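Local coordinates for ethanolamine utilization protein EutL (Clostridium perfringens E str. JGS1987, PDB 4TME) that forms part of the shell of the ethanolamine-utilization microcompartment and binds ethanolamine, which probably controls opening of its pore allosterically, at residues Asp119-Tyr124 and Glu205-Val210; Lys25-Glu30 and Lys34-Ile39; Ala139-Gly144 and Glu171-Phe176; Leu11-Ile16 and Ser97-Thr102. All coordinates share one frame; numbering follows the deposited sequence. Where two conformers were deposited one is given.

Contact 1 of 4, residues Asp119-Tyr124 and Glu205-Val210; sequences DSICYY and EAVQSV
The 119-124 backbone, a loop running into strand 122-128, passes one flank of helix 193-212 without sharing a backbone bond with segment 205-210. The CA atoms of Tyr123 and Val207 lie 7.4 Å apart, while those of Ile121 and Gln208 are 8.7 Å apart, so side chains bridge the gap. Tyr123 sends its ring across to the helix. Its CG sits between the backbone N and the carbonyl carbon (chi1 60°), which brings CD1 to 3.7 Å from Val207 CG1. That methyl lies oblique to the ring and also meets Ile121 CG2 more loosely, at 4.4 Å. At the far end of the ring, Gln208 NE2 approaches Tyr123 OH at 2.7 Å, near the ring plane, with the amide turned 63° from the ring. The N-H points poorly at the oxygen, at 126°, and the hydrogen bond is weak; the stronger partner of NE2 is Asn3 OD1. Ala152 of strand 146-152 touches both Tyr123 and Val207, and Leu79 of the second subunit packs on Ile121. An apolar seam thus joins sheet to helix in the BMC fold, and the phenol oxygen at its end meets an amide shared with the N-terminal segment.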
loop_
_atom_site.group_PDB
_atom_site.type_symbol
_atom_site.label_atom_id
_atom_site.label_comp_id
_atom_site.label_asym_id
_atom_site.label_seq_id
_atom_site.Cartn_x
_atom_site.Cartn_y
_atom_site.Cartn_z
ATOM N N ASP C 119 -8.424 10.731 20.206
ATOM C CA ASP C 119 -7.850 9.430 19.868
ATOM C C ASP C 119 -7.370 9.385 18.408
ATOM O O ASP C 119 -7.415 8.335 17.758
ATOM C CB ASP C 119 -8.861 8.286 20.100
ATOM C CG ASP C 119 -9.420 8.263 21.507
ATOM O OD1 ASP C 119 -8.846 8.919 22.408
ATOM O OD2 ASP C 119 -10.453 7.576 21.710
ATOM N N SER C 120 -6.895 10.520 17.898
ATOM C CA SER C 120 -6.411 10.574 16.523
ATOM C C SER C 120 -4.901 10.310 16.449
ATOM O O SER C 120 -4.326 10.255 15.363
ATOM C CB SER C 120 -6.746 11.933 15.895
ATOM O OG SER C 120 -6.119 12.993 16.590
ATOM N N ILE C 121 -4.258 10.160 17.602
ATOM C CA ILE C 121 -2.895 9.627 17.646
ATOM C C ILE C 121 -2.921 8.519 18.670
ATOM O O ILE C 121 -3.461 8.704 19.752
ATOM C CB ILE C 121 -1.842 10.696 18.059
ATOM C CG1 ILE C 121 -1.834 11.849 17.057
ATOM C CG2 ILE C 121 -0.453 10.080 18.146
ATOM C CD1 ILE C 121 -1.005 13.043 17.494
ATOM N N CYS C 122 -2.340 7.371 18.338
ATOM C CA CYS C 122 -2.303 6.246 19.254
ATOM C C CYS C 122 -1.021 5.446 19.070
ATOM O O CYS C 122 -0.362 5.534 18.016
ATOM C CB CYS C 122 -3.511 5.336 19.041
ATOM S SG CYS C 122 -3.524 4.561 17.405
ATOM N N TYR C 123 -0.686 4.644 20.076
ATOM C CA TYR C 123 0.553 3.890 20.044
ATOM C C TYR C 123 0.413 2.597 20.822
ATOM O O TYR C 123 -0.509 2.420 21.624
ATOM C CB TYR C 123 1.700 4.712 20.644
ATOM C CG TYR C 123 1.452 5.104 22.083
ATOM C CD1 TYR C 123 0.786 6.282 22.403
ATOM C CD2 TYR C 123 1.881 4.301 23.125
ATOM C CE1 TYR C 123 0.549 6.636 23.725
ATOM C CE2 TYR C 123 1.647 4.643 24.434
ATOM C CZ TYR C 123 0.987 5.813 24.733
ATOM O OH TYR C 123 0.768 6.144 26.051
ATOM N N TYR C 124 1.348 1.700 20.555
ATOM C CA TYR C 124 1.450 0.398 21.221
ATOM C C TYR C 124 2.800 0.350 21.894
ATOM O O TYR C 124 3.811 0.633 21.258
ATOM C CB TYR C 124 1.331 -0.706 20.188
ATOM C CG TYR C 124 1.083 -2.143 20.662
ATOM C CD1 TYR C 124 -0.000 -2.458 21.466
ATOM C CD2 TYR C 124 1.877 -3.190 20.178
ATOM C CE1 TYR C 124 -0.241 -3.763 21.834
ATOM C CE2 TYR C 124 1.636 -4.509 20.545
ATOM C CZ TYR C 124 0.571 -4.782 21.356
ATOM O OH TYR C 124 0.308 -6.116 21.707
ATOM N N GLU C 205 6.046 7.803 26.583
ATOM C CA GLU C 205 6.223 9.190 27.007
ATOM C C GLU C 205 6.619 10.050 25.813
ATOM O O GLU C 205 6.118 11.177 25.644
ATOM C CB GLU C 205 7.286 9.292 28.104
ATOM C CG GLU C 205 7.435 10.706 28.656
ATOM C CD GLU C 205 8.553 10.825 29.668
ATOM O OE1 GLU C 205 9.048 9.778 30.137
ATOM O OE2 GLU C 205 8.937 11.970 29.989
ATOM N N ALA C 206 7.490 9.517 24.958
ATOM C CA ALA C 206 7.953 10.284 23.800
ATOM C C ALA C 206 6.838 10.480 22.759
ATOM O O ALA C 206 6.708 11.561 22.178
ATOM C CB ALA C 206 9.154 9.606 23.164
ATOM N N VAL C 207 6.023 9.457 22.518
ATOM C CA VAL C 207 4.905 9.611 21.595
ATOM C C VAL C 207 3.934 10.663 22.135
ATOM O O VAL C 207 3.470 11.534 21.387
ATOM C CB VAL C 207 4.154 8.279 21.341
ATOM C CG1 VAL C 207 2.948 8.536 20.450
ATOM C CG2 VAL C 207 5.074 7.248 20.660
ATOM N N GLN C 208 3.671 10.633 23.437
ATOM C CA GLN C 208 2.727 11.587 24.013
ATOM C C GLN C 208 3.295 12.998 23.881
ATOM O O GLN C 208 2.556 13.962 23.664
ATOM C CB GLN C 208 2.416 11.250 25.481
ATOM C CG GLN C 208 1.566 9.979 25.556
ATOM C CD GLN C 208 0.918 9.724 26.896
ATOM O OE1 GLN C 208 1.055 10.509 27.843
ATOM N NE2 GLN C 208 0.167 8.613 26.977
ATOM N N SER C 209 4.612 13.103 23.999
ATOM C CA SER C 209 5.274 14.396 23.900
ATOM C C SER C 209 5.067 15.000 22.518
ATOM O O SER C 209 4.774 16.193 22.400
ATOM C CB SER C 209 6.767 14.278 24.190
ATOM O OG SER C 209 7.388 15.544 24.019
ATOM N N VAL C 210 5.206 14.180 21.478
ATOM C CA VAL C 210 5.044 14.678 20.105
ATOM C C VAL C 210 3.591 15.053 19.875
ATOM O O VAL C 210 3.275 16.099 19.293
ATOM C CB VAL C 210 5.496 13.646 19.038
ATOM C CG1 VAL C 210 5.254 14.174 17.632
ATOM C CG2 VAL C 210 6.977 13.352 19.195
#

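Contact 2 of 4, residues Lys25-Glu30 and Lys34-Ile39; sequences KKLELE and KSLGLI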
loop_
_atom_site.group_PDB
_atom_site.type_symbol
_atom_site.label_atom_id
_atom_site.label_comp_id
_atom_site.label_asym_id
_atom_site.label_seq_id
_atom_site.Cartn_x
_atom_site.Cartn_y
_atom_site.Cartn_z
ATOM N N LYS C 25 1.267 -25.677 -0.830
ATOM C CA LYS C 25 2.434 -25.257 -1.595
ATOM C C LYS C 25 2.546 -23.737 -1.710
ATOM O O LYS C 25 3.650 -23.180 -1.575
ATOM C CB LYS C 25 2.410 -25.866 -3.005
ATOM C CG LYS C 25 3.326 -27.075 -3.166
ATOM C CD LYS C 25 3.308 -27.639 -4.595
ATOM C CE LYS C 25 2.117 -28.567 -4.833
ATOM N NZ LYS C 25 2.147 -29.821 -4.004
ATOM N N LYS C 26 1.426 -23.060 -1.962
ATOM C CA LYS C 26 1.478 -21.611 -2.126
ATOM C C LYS C 26 1.758 -20.900 -0.800
ATOM O O LYS C 26 2.309 -19.790 -0.786
ATOM C CB LYS C 26 0.180 -21.081 -2.753
ATOM C CG LYS C 26 0.009 -21.467 -4.222
ATOM C CD LYS C 26 1.051 -20.789 -5.129
ATOM C CE LYS C 26 0.809 -21.104 -6.593
ATOM N NZ LYS C 26 1.839 -20.462 -7.468
ATOM N N LEU C 27 1.390 -21.534 0.306
ATOM C CA LEU C 27 1.664 -20.981 1.633
ATOM C C LEU C 27 3.007 -21.468 2.201
ATOM O O LEU C 27 3.391 -21.081 3.304
ATOM C CB LEU C 27 0.539 -21.348 2.598
ATOM C CG LEU C 27 -0.811 -20.694 2.328
ATOM C CD1 LEU C 27 -1.867 -21.262 3.272
ATOM C CD2 LEU C 27 -0.711 -19.166 2.468
ATOM N N GLU C 28 3.702 -22.311 1.444
ATOM C CA GLU C 28 5.007 -22.833 1.840
ATOM C C GLU C 28 4.968 -23.528 3.206
ATOM O O GLU C 28 5.860 -23.352 4.046
ATOM C CB GLU C 28 6.045 -21.700 1.840
ATOM C CG GLU C 28 6.171 -21.019 0.486
ATOM C CD GLU C 28 7.272 -19.975 0.425
ATOM O OE1 GLU C 28 7.510 -19.271 1.428
ATOM O OE2 GLU C 28 7.890 -19.852 -0.646
ATOM N N LEU C 29 3.931 -24.329 3.408
ATOM C CA LEU C 29 3.746 -25.061 4.655
ATOM C C LEU C 29 4.728 -26.211 4.796
ATOM O O LEU C 29 5.207 -26.771 3.795
ATOM C CB LEU C 29 2.335 -25.616 4.737
ATOM C CG LEU C 29 1.188 -24.612 4.647
ATOM C CD1 LEU C 29 -0.112 -25.368 4.774
ATOM C CD2 LEU C 29 1.313 -23.558 5.734
ATOM N N GLU C 30 4.987 -26.591 6.046
ATOM C CA GLU C 30 5.751 -27.803 6.340
ATOM C C GLU C 30 4.880 -29.043 6.180
ATOM O O GLU C 30 3.655 -28.962 6.256
ATOM C CB GLU C 30 6.317 -27.761 7.765
ATOM C CG GLU C 30 7.189 -26.562 8.079
ATOM C CD GLU C 30 8.438 -26.508 7.233
ATOM O OE1 GLU C 30 8.751 -27.505 6.550
ATOM O OE2 GLU C 30 9.115 -25.459 7.250
ATOM N N LYS C 34 -1.175 -29.775 8.622
ATOM C CA LYS C 34 -2.323 -30.403 7.973
ATOM C C LYS C 34 -3.594 -29.572 8.060
ATOM O O LYS C 34 -4.518 -29.764 7.269
ATOM C CB LYS C 34 -2.602 -31.777 8.599
ATOM C CG LYS C 34 -1.407 -32.699 8.659
ATOM C CD LYS C 34 -1.018 -33.192 7.284
ATOM C CE LYS C 34 -0.045 -34.361 7.385
ATOM N NZ LYS C 34 0.522 -34.722 6.058
ATOM N N SER C 35 -3.629 -28.651 9.017
ATOM C CA SER C 35 -4.815 -27.864 9.315
ATOM C C SER C 35 -4.439 -26.419 9.529
ATOM O O SER C 35 -3.369 -26.149 10.060
ATOM C CB SER C 35 -5.504 -28.399 10.559
ATOM O OG SER C 35 -6.028 -29.687 10.306
ATOM N N LEU C 36 -5.318 -25.505 9.120
ATOM C CA LEU C 36 -5.083 -24.065 9.273
ATOM C C LEU C 36 -6.167 -23.393 10.101
ATOM O O LEU C 36 -7.334 -23.742 9.994
ATOM C CB LEU C 36 -5.024 -23.369 7.907
ATOM C CG LEU C 36 -4.030 -23.924 6.881
ATOM C CD1 LEU C 36 -4.193 -23.120 5.577
ATOM C CD2 LEU C 36 -2.614 -23.863 7.391
ATOM N N GLY C 37 -5.771 -22.420 10.912
ATOM C CA GLY C 37 -6.709 -21.552 11.592
ATOM C C GLY C 37 -6.503 -20.150 11.047
ATOM O O GLY C 37 -5.378 -19.671 10.988
ATOM N N LEU C 38 -7.602 -19.524 10.625
ATOM C CA LEU C 38 -7.619 -18.219 9.975
ATOM C C LEU C 38 -8.254 -17.184 10.905
ATOM O O LEU C 38 -9.320 -17.452 11.482
ATOM C CB LEU C 38 -8.429 -18.281 8.669
ATOM C CG LEU C 38 -8.188 -19.390 7.638
ATOM C CD1 LEU C 38 -9.258 -19.346 6.536
ATOM C CD2 LEU C 38 -6.810 -19.264 7.022
ATOM N N ILE C 39 -7.662 -15.995 11.003
ATOM C CA ILE C 39 -8.248 -14.936 11.808
ATOM C C ILE C 39 -8.026 -13.570 11.179
ATOM O O ILE C 39 -6.961 -13.302 10.611
ATOM C CB ILE C 39 -7.678 -14.959 13.256
ATOM C CG1 ILE C 39 -8.452 -14.000 14.162
ATOM C CG2 ILE C 39 -6.188 -14.686 13.276
ATOM C CD1 ILE C 39 -8.123 -14.220 15.658
#
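Leu36 reaches from strand 35-41 with one methyl for each of two leucines of segment 25-30. Its CD1 meets CD1 of Leu27 at 3.8 Å, the two side chains pointing at each other tip to tip. The other branch, CD2, touches Leu29 CD1 at 3.9 Å, and here the side chains pass at a slant. With CG anti to the carbonyl carbon (chi1 -54°), the fork of Leu36 points across to segment 25-30, where each methyl meets one partner. No hydrogen bond crosses, so the contact is purely hydrophobic. Between the two leucines Glu28 takes positive phi (56°) in a Schellman motif that ends the helix, its N weakly bonded to Lys25 O at 3.1 Å. This reversal carries the chain round so that Leu27 and Leu29 both turn toward the strand. Lys34 and Ser35, facing Gly89, make a classic beta bulge just before Leu36. Ile86 and Ala88 of strand 83-89 touch Leu36, while Leu27 leans on Tyr64 and Leu29 on Val63, both of strand 61-67. Leu27 and Leu29 thus bear on strands 35-41 and 61-67, between which strand 83-89 runs in the four-stranded antiparallel sheet, with Met158 of the third subunit packed against Leu27.

Contact 3 of 4, residues Ala139-Gly144 and Glu171-Phe176; sequences AGIREG and EMCEFF. With ETA (ethanolamine), chain J.
The carbonyl oxygen of Ala139 rests in van der Waals contact on the side chain of Cys173, with CB at 3.3 Å and SG at 3.8 Å; no hydrogen bond joins the segments. The two CA atoms are only 5.0 Å apart, an approach that the small side chains of Ala139 and Cys173 suit, and Ala139 CB rests on Cys173 CB at 3.7 Å. Cys173 SG stands anti to the carbonyl carbon (chi1 -62°), and Ile141 brings CG2 to it at 3.9 Å. Gly140, with positive phi (72°), is the C-prime residue of a Schellman motif closing helix 133-139; the turn lets Ala139 and Ile141 both reach the one cysteine. On the strand, Cys173 and Glu174 together face Leu188 in a classic beta bulge of the antiparallel sheet. At the other end of segment 171-176 the Phe176 ring forms a wall of an ethanolamine pocket. The ligand atom CA lies over one face of the ring, offset toward the rim, 3.6 Å from Phe176 CG. The chemistry divides accordingly: small apolar groups and a thiol seat the helix end against strand 171-176, at the edge of the sheet within this chain, and farther along that strand an aromatic face takes up the ligand's carbon chain while Asp45 OD1 and Thr180 OG1 hydrogen-bond the same ethanolamine.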
loop_
_atom_site.group_PDB
_atom_site.type_symbol
_atom_site.label_atom_id
_atom_site.label_comp_id
_atom_site.label_asym_id
_atom_site.label_seq_id
_atom_site.Cartn_x
_atom_site.Cartn_y
_atom_site.Cartn_z
ATOM N N ALA C 139 12.105 -11.626 15.741
ATOM C CA ALA C 139 13.142 -10.782 16.350
ATOM C C ALA C 139 14.547 -11.381 16.270
ATOM O O ALA C 139 15.534 -10.683 16.494
ATOM C CB ALA C 139 12.804 -10.498 17.799
ATOM N N GLY C 140 14.653 -12.667 15.969
ATOM C CA GLY C 140 15.940 -13.341 16.000
ATOM C C GLY C 140 16.506 -13.597 17.389
ATOM O O GLY C 140 17.720 -13.612 17.561
ATOM N N ILE C 141 15.640 -13.822 18.380
ATOM C CA ILE C 141 16.074 -14.080 19.742
ATOM C C ILE C 141 15.593 -15.450 20.148
ATOM O O ILE C 141 14.826 -16.088 19.427
ATOM C CB ILE C 141 15.542 -13.025 20.734
ATOM C CG1 ILE C 141 14.005 -13.086 20.802
ATOM C CG2 ILE C 141 16.024 -11.637 20.316
ATOM C CD1 ILE C 141 13.368 -12.085 21.760
ATOM N N ARG C 142 16.035 -15.891 21.310
ATOM C CA ARG C 142 15.627 -17.199 21.804
ATOM C C ARG C 142 14.207 -17.161 22.353
ATOM O O ARG C 142 13.775 -16.191 22.978
ATOM C CB ARG C 142 16.596 -17.695 22.877
ATOM C CG ARG C 142 18.010 -17.910 22.359
ATOM C CD ARG C 142 18.745 -19.045 23.082
ATOM N NE ARG C 142 18.160 -20.356 22.803
ATOM C CZ ARG C 142 18.228 -20.980 21.628
ATOM N NH1 ARG C 142 18.848 -20.417 20.597
ATOM N NH2 ARG C 142 17.663 -22.170 21.475
ATOM N N GLU C 143 13.490 -18.252 22.128
ATOM C CA GLU C 143 12.138 -18.393 22.609
ATOM C C GLU C 143 12.087 -18.181 24.119
ATOM O O GLU C 143 12.902 -18.724 24.875
ATOM C CB GLU C 143 11.618 -19.783 22.239
ATOM C CG GLU C 143 10.208 -19.841 21.819
ATOM C CD GLU C 143 9.884 -21.200 21.262
ATOM O OE1 GLU C 143 10.002 -21.379 20.026
ATOM O OE2 GLU C 143 9.569 -22.086 22.075
ATOM N N GLY C 144 11.130 -17.382 24.560
ATOM C CA GLY C 144 10.948 -17.115 25.968
ATOM C C GLY C 144 11.638 -15.834 26.417
ATOM O O GLY C 144 11.435 -15.388 27.531
ATOM N N GLU C 171 18.398 -3.892 22.862
ATOM C CA GLU C 171 18.974 -4.081 21.538
ATOM C C GLU C 171 17.888 -4.052 20.485
ATOM O O GLU C 171 16.786 -4.553 20.695
ATOM C CB GLU C 171 19.705 -5.419 21.429
ATOM C CG GLU C 171 20.789 -5.651 22.465
ATOM C CD GLU C 171 21.445 -7.006 22.295
ATOM O OE1 GLU C 171 20.920 -8.005 22.846
ATOM O OE2 GLU C 171 22.478 -7.071 21.596
ATOM N N MET C 172 18.221 -3.477 19.341
ATOM C CA MET C 172 17.360 -3.464 18.179
ATOM C C MET C 172 17.306 -4.866 17.571
ATOM O O MET C 172 18.356 -5.472 17.319
ATOM C CB MET C 172 17.900 -2.432 17.180
ATOM C CG MET C 172 17.282 -2.449 15.807
ATOM S SD MET C 172 15.539 -2.104 15.866
ATOM C CE MET C 172 15.424 -0.306 15.942
ATOM N N CYS C 173 16.098 -5.408 17.386
ATOM C CA CYS C 173 15.924 -6.704 16.731
ATOM C C CYS C 173 15.309 -6.598 15.339
ATOM O O CYS C 173 15.808 -7.196 14.380
ATOM C CB CYS C 173 15.052 -7.611 17.593
ATOM S SG CYS C 173 15.815 -7.925 19.141
ATOM N N GLU C 174 14.225 -5.843 15.237
ATOM C CA GLU C 174 13.513 -5.670 13.985
ATOM C C GLU C 174 12.961 -4.257 13.908
ATOM O O GLU C 174 12.368 -3.765 14.874
ATOM C CB GLU C 174 12.372 -6.687 13.864
ATOM C CG GLU C 174 11.611 -6.629 12.554
ATOM C CD GLU C 174 12.267 -7.459 11.459
ATOM O OE1 GLU C 174 11.566 -8.319 10.877
ATOM O OE2 GLU C 174 13.470 -7.258 11.178
ATOM N N PHE C 175 13.191 -3.600 12.774
ATOM C CA PHE C 175 12.760 -2.223 12.546
ATOM C C PHE C 175 11.582 -2.251 11.587
ATOM O O PHE C 175 11.693 -2.845 10.515
ATOM C CB PHE C 175 13.934 -1.419 11.958
ATOM C CG PHE C 175 13.619 0.001 11.588
ATOM C CD1 PHE C 175 13.085 0.876 12.518
ATOM C CD2 PHE C 175 13.923 0.491 10.308
ATOM C CE1 PHE C 175 12.820 2.201 12.179
ATOM C CE2 PHE C 175 13.668 1.811 9.968
ATOM C CZ PHE C 175 13.125 2.670 10.900
ATOM N N PHE C 176 10.458 -1.654 11.961
ATOM C CA PHE C 176 9.312 -1.552 11.074
ATOM C C PHE C 176 9.403 -0.191 10.396
ATOM O O PHE C 176 9.004 0.816 10.981
ATOM C CB PHE C 176 7.984 -1.647 11.831
ATOM C CG PHE C 176 7.903 -2.794 12.810
ATOM C CD1 PHE C 176 8.238 -4.072 12.435
ATOM C CD2 PHE C 176 7.455 -2.564 14.100
ATOM C CE1 PHE C 176 8.126 -5.132 13.354
ATOM C CE2 PHE C 176 7.356 -3.609 15.025
ATOM C CZ PHE C 176 7.692 -4.873 14.643
HETATM C CA ETA J . 4.423 -3.319 12.304
HETATM N N ETA J . 3.197 -4.070 12.312
HETATM C C ETA J . 4.100 -1.897 12.711
HETATM O O ETA J . 3.337 -1.261 11.701
#

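Contact 4 of 4, residues Leu11-Ile16 and Ser97-Thr102; sequences LSVKII and SGLNAT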
loop_
_atom_site.group_PDB
_atom_site.type_symbol
_atom_site.label_atom_id
_atom_site.label_comp_id
_atom_site.label_asym_id
_atom_site.label_seq_id
_atom_site.Cartn_x
_atom_site.Cartn_y
_atom_site.Cartn_z
ATOM N N LEU C 11 -12.799 -9.957 13.888
ATOM C CA LEU C 11 -13.879 -9.867 12.900
ATOM C C LEU C 11 -14.309 -11.222 12.332
ATOM O O LEU C 11 -15.479 -11.430 12.041
ATOM C CB LEU C 11 -13.478 -8.948 11.735
ATOM C CG LEU C 11 -13.131 -7.516 12.146
ATOM C CD1 LEU C 11 -12.567 -6.718 10.968
ATOM C CD2 LEU C 11 -14.324 -6.807 12.741
ATOM N N SER C 12 -13.361 -12.130 12.170
ATOM C CA SER C 12 -13.667 -13.429 11.595
ATOM C C SER C 12 -12.652 -14.461 12.041
ATOM O O SER C 12 -11.490 -14.144 12.311
ATOM C CB SER C 12 -13.729 -13.335 10.063
ATOM O OG SER C 12 -14.109 -14.564 9.475
ATOM N N VAL C 13 -13.126 -15.696 12.159
ATOM C CA VAL C 13 -12.297 -16.831 12.539
ATOM C C VAL C 13 -12.817 -18.059 11.832
ATOM O O VAL C 13 -14.022 -18.319 11.848
ATOM C CB VAL C 13 -12.310 -17.105 14.059
ATOM C CG1 VAL C 13 -11.307 -18.199 14.411
ATOM C CG2 VAL C 13 -12.007 -15.865 14.833
ATOM N N LYS C 14 -11.921 -18.841 11.249
ATOM C CA LYS C 14 -12.331 -20.084 10.579
ATOM C C LYS C 14 -11.226 -21.132 10.626
ATOM O O LYS C 14 -10.039 -20.799 10.814
ATOM C CB LYS C 14 -12.706 -19.823 9.098
ATOM C CG LYS C 14 -13.972 -19.050 8.863
ATOM C CD LYS C 14 -15.196 -19.961 9.177
ATOM C CE LYS C 14 -16.369 -19.148 9.535
ATOM N NZ LYS C 14 -17.564 -20.023 9.676
ATOM N N ILE C 15 -11.612 -22.396 10.464
ATOM C CA ILE C 15 -10.646 -23.484 10.374
ATOM C C ILE C 15 -10.756 -24.149 9.005
ATOM O O ILE C 15 -11.856 -24.307 8.469
ATOM C CB ILE C 15 -10.853 -24.534 11.494
ATOM C CG1 ILE C 15 -10.366 -23.939 12.815
ATOM C CG2 ILE C 15 -10.088 -25.853 11.180
ATOM C CD1 ILE C 15 -10.560 -24.846 14.025
ATOM N N ILE C 16 -9.598 -24.473 8.438
ATOM C CA ILE C 16 -9.478 -25.360 7.280
ATOM C C ILE C 16 -8.878 -26.680 7.751
ATOM O O ILE C 16 -7.733 -26.722 8.216
ATOM C CB ILE C 16 -8.566 -24.758 6.164
ATOM C CG1 ILE C 16 -9.205 -23.540 5.534
ATOM C CG2 ILE C 16 -8.235 -25.824 5.093
ATOM C CD1 ILE C 16 -8.243 -22.750 4.616
ATOM N N SER C 97 -7.372 -25.068 19.441
ATOM C CA SER C 97 -6.817 -24.644 20.722
ATOM C C SER C 97 -6.020 -23.350 20.536
ATOM O O SER C 97 -6.125 -22.399 21.332
ATOM C CB SER C 97 -5.940 -25.762 21.302
ATOM O OG SER C 97 -5.308 -25.344 22.492
ATOM N N GLY C 98 -5.268 -23.295 19.445
ATOM C CA GLY C 98 -4.505 -22.098 19.120
ATOM C C GLY C 98 -5.383 -20.867 18.888
ATOM O O GLY C 98 -5.075 -19.770 19.378
ATOM N N LEU C 99 -6.486 -21.034 18.153
ATOM C CA LEU C 99 -7.367 -19.911 17.861
ATOM C C LEU C 99 -8.064 -19.439 19.142
ATOM O O LEU C 99 -8.222 -18.243 19.354
ATOM C CB LEU C 99 -8.400 -20.290 16.803
ATOM C CG LEU C 99 -7.895 -20.430 15.364
ATOM C CD1 LEU C 99 -8.978 -21.069 14.481
ATOM C CD2 LEU C 99 -7.473 -19.069 14.788
ATOM N N ASN C 100 -8.469 -20.360 20.006
ATOM C CA ASN C 100 -9.098 -19.949 21.249
ATOM C C ASN C 100 -8.126 -19.110 22.093
ATOM O O ASN C 100 -8.519 -18.089 22.662
ATOM C CB ASN C 100 -9.617 -21.163 22.025
ATOM C CG ASN C 100 -10.983 -21.638 21.497
ATOM O OD1 ASN C 100 -11.972 -20.917 21.599
ATOM N ND2 ASN C 100 -11.028 -22.841 20.908
ATOM N N ALA C 101 -6.847 -19.496 22.127
ATOM C CA ALA C 101 -5.860 -18.710 22.887
ATOM C C ALA C 101 -5.651 -17.328 22.272
ATOM O O ALA C 101 -5.420 -16.345 22.999
ATOM C CB ALA C 101 -4.533 -19.469 22.979
ATOM N N THR C 102 -5.708 -17.264 20.944
ATOM C CA THR C 102 -5.556 -16.011 20.198
ATOM C C THR C 102 -6.707 -15.064 20.553
ATOM O O THR C 102 -6.509 -13.902 20.906
ATOM C CB THR C 102 -5.543 -16.237 18.675
ATOM O OG1 THR C 102 -4.499 -17.159 18.325
ATOM C CG2 THR C 102 -5.278 -14.930 17.931
#
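This is a buried apolar contact between a sheet and the helix lying on it: strand 10-16, at the edge of the four-stranded antiparallel sheet within this chain, against helix 92-106. The segment axes approach to 10.1 Å and run nearly antiparallel, at 167°. Of residues 97-102, Leu99 makes the contact; Leu103 also packs on Val13, and Val95 on Ile15. Leu99 CD1 lies 3.7 Å from Val13 CG1, the two side chains meeting tip to tip, and 3.6 Å from Ile15 CG1, where they pass at an angle. The same methyl also sits 3.8 Å from Lys14 O, over the strand backbone between its two side-chain partners. Val13 CG1 is anti to the backbone N (chi1 -174°) and touches both Leu99 branches. Such helix-on-sheet layering is consistent with the BMC fold, and here Leu87 of strand 83-89 also packs on Leu99. Beside Leu99, Gly98 O accepts two bonds from Thr102, one turn on: N at 3.0 Å and OG1 at 2.9 Å, from opposite faces of its carbonyl plane, with OG1 tilted 37° out of it. Lys14 turns away from the helix, and its NZ is hydrogen-bonded to Asn213 O and Gly216 O of the third subunit, whose Phe217 packs on Val13.

In the fold
From the N terminus, strand 10-16 opens the loop that contact 4 closes at helix 92-106. Contact 2 is nested inside it, closing a short turn between helix 21-26 and strand 35-41. These two touch directly: strands 10-16 and 35-41 are antiparallel neighbours, with Leu38 N 2.8 Å from Lys14 O, and both contacts reach the third subunit. The second half repeats the nesting. Contact 1 opens at 119-124 and closes at helix 193-212, enclosing contact 3; both reach the six-stranded sheet and the second subunit, with centres 23 Å apart. No loops cross. Contacts 1 and 2, 36 Å apart between centres, lie on opposite sides of the chain's centre.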